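Local coordinates for replicase polyprotein 1a (Avian infectious bronchitis virus, PDB 3LD1), which is of unknown function but forms part of non-structural protein 2, which is cut from the viral replicase polyprotein, at residues 127-130 and 131-135. The protein carries 3 engineered substitutions. Numbering follows the deposited sequence.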
loop_
_atom_site.group_PDB
_atom_site.type_symbol
_atom_site.label_atom_id
_atom_site.label_comp_id
_atom_site.label_asym_id
_atom_site.label_seq_id
_atom_site.Cartn_x
_atom_site.Cartn_y
_atom_site.Cartn_z
ATOM N N ASP A 127 -18.637 6.625 14.132
ATOM C CA ASP A 127 -17.505 7.556 14.140
ATOM C C ASP A 127 -16.263 6.858 13.605
ATOM O O ASP A 127 -16.326 5.632 13.316
ATOM C CB ASP A 127 -17.216 8.065 15.551
ATOM C CG ASP A 127 -16.924 6.946 16.536
ATOM O OD1 ASP A 127 -16.032 6.068 16.333
ATOM O OD2 ASP A 127 -17.609 6.956 17.566
ATOM N N PRO A 128 -15.128 7.609 13.505
ATOM C CA PRO A 128 -13.967 7.111 12.756
ATOM C C PRO A 128 -13.411 5.841 13.314
ATOM O O PRO A 128 -13.025 4.950 12.582
ATOM C CB PRO A 128 -12.992 8.272 12.817
ATOM C CG PRO A 128 -13.941 9.454 12.858
ATOM C CD PRO A 128 -14.891 8.995 13.932
ATOM N N THR A 129 -13.486 5.693 14.601
ATOM C CA THR A 129 -12.941 4.530 15.272
ATOM C C THR A 129 -13.849 3.293 15.063
ATOM O O THR A 129 -13.396 2.110 14.907
ATOM C CB THR A 129 -12.829 4.953 16.773
ATOM O OG1 THR A 129 -11.770 5.914 16.889
ATOM C CG2 THR A 129 -12.634 3.789 17.777
ATOM N N GLU A 130 -15.143 3.543 15.071
ATOM C CA GLU A 130 -16.000 2.422 15.001
ATOM C C GLU A 130 -15.948 1.907 13.548
ATOM O O GLU A 130 -15.958 0.708 13.328
ATOM C CB GLU A 130 -17.404 2.808 15.430
ATOM C CG GLU A 130 -17.641 2.971 16.944
ATOM C CD GLU A 130 -18.957 3.702 17.207
ATOM O OE1 GLU A 130 -19.346 4.600 16.392
ATOM O OE2 GLU A 130 -19.617 3.381 18.225
ATOM N N ILE A 131 -15.871 2.822 12.587
ATOM C CA ILE A 131 -15.645 2.498 11.217
ATOM C C ILE A 131 -14.425 1.634 11.049
ATOM O O ILE A 131 -14.489 0.503 10.519
ATOM C CB ILE A 131 -15.514 3.765 10.348
ATOM C CG1 ILE A 131 -16.823 4.592 10.464
ATOM C CG2 ILE A 131 -15.156 3.360 8.936
ATOM C CD1 ILE A 131 -17.223 5.258 9.240
ATOM N N LEU A 132 -13.295 2.098 11.558
ATOM C CA LEU A 132 -12.116 1.227 11.449
ATOM C C LEU A 132 -12.371 -0.174 12.015
ATOM O O LEU A 132 -11.855 -1.096 11.482
ATOM C CB LEU A 132 -10.853 1.868 11.999
ATOM C CG LEU A 132 -9.855 2.818 11.281
ATOM C CD1 LEU A 132 -10.009 3.198 9.738
ATOM C CD2 LEU A 132 -9.725 4.094 12.172
ATOM N N TRP A 133 -13.156 -0.363 13.058
ATOM C CA TRP A 133 -13.332 -1.731 13.591
ATOM C C TRP A 133 -14.224 -2.572 12.640
ATOM O O TRP A 133 -13.982 -3.788 12.379
ATOM C CB TRP A 133 -13.882 -1.772 15.040
ATOM C CG TRP A 133 -12.986 -1.148 16.199
ATOM C CD1 TRP A 133 -13.370 -0.165 17.061
ATOM C CD2 TRP A 133 -11.631 -1.501 16.610
ATOM N NE1 TRP A 133 -12.358 0.159 17.927
ATOM C CE2 TRP A 133 -11.295 -0.662 17.702
ATOM C CE3 TRP A 133 -10.673 -2.418 16.148
ATOM C CZ2 TRP A 133 -10.058 -0.706 18.341
ATOM C CZ3 TRP A 133 -9.465 -2.493 16.805
ATOM C CH2 TRP A 133 -9.152 -1.621 17.892
ATOM N N LEU A 134 -15.234 -1.913 12.085
ATOM C CA LEU A 134 -16.092 -2.540 11.056
ATOM C C LEU A 134 -15.198 -3.106 9.928
ATOM O O LEU A 134 -15.413 -4.237 9.432
ATOM C CB LEU A 134 -17.153 -1.562 10.521
ATOM C CG LEU A 134 -18.158 -1.126 11.617
ATOM C CD1 LEU A 134 -19.170 -0.130 11.125
ATOM C CD2 LEU A 134 -18.900 -2.301 12.300
ATOM N N GLN A 135 -14.159 -2.333 9.616
ATOM C CA GLN A 135 -13.301 -2.644 8.511
ATOM C C GLN A 135 -12.387 -3.782 8.883
ATOM O O GLN A 135 -11.688 -4.309 8.023
ATOM C CB GLN A 135 -12.557 -1.410 7.993
ATOM C CG GLN A 135 -13.491 -0.416 7.332
ATOM C CD GLN A 135 -12.875 0.979 7.266
ATOM O OE1 GLN A 135 -12.013 1.260 8.076
ATOM N NE2 GLN A 135 -13.296 1.856 6.295
#
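Ile131 N donates to Asp127 O over 2.9 Å, nearly straight at 176°, and so begins the i to i+4 ladder of the short helix 128-134. Leu132 N follows onto Pro128 O, and Leu134 N reaches Glu130 O at 3.0 Å. Trp133 N leans between two acceptors: it bonds to Thr129 O, and more weakly to Glu130 O. At the N-terminus of the helix, N-cap Asp127 and Glu130 in the first turn form a capping box. CG of Asp127 lies between its backbone N and carbonyl carbon (chi1 58°), which brings OD1 to the N-H groups of the first turn, where it accepts from Glu130 N at 3.0 Å and weakly from Thr129 N. In return, Glu130 OE1 takes the N-H of Asp127 at 3.1 Å through its anti lone pair; the same oxygen lies 3.2 Å from Asp127 OD2, another acceptor, a closeness probably offset by its salt bridge to Lys97. Among the side chains, Thr129 and Trp133 run side by side one turn apart, CG2 of Thr129 lying 3.6 Å from NE1 of the indole. Farther out, the Trp133 ring meets Phe20 edge-to-face and packs on helix 30-46; Leu134 rests on helices 93-103 and 140-162.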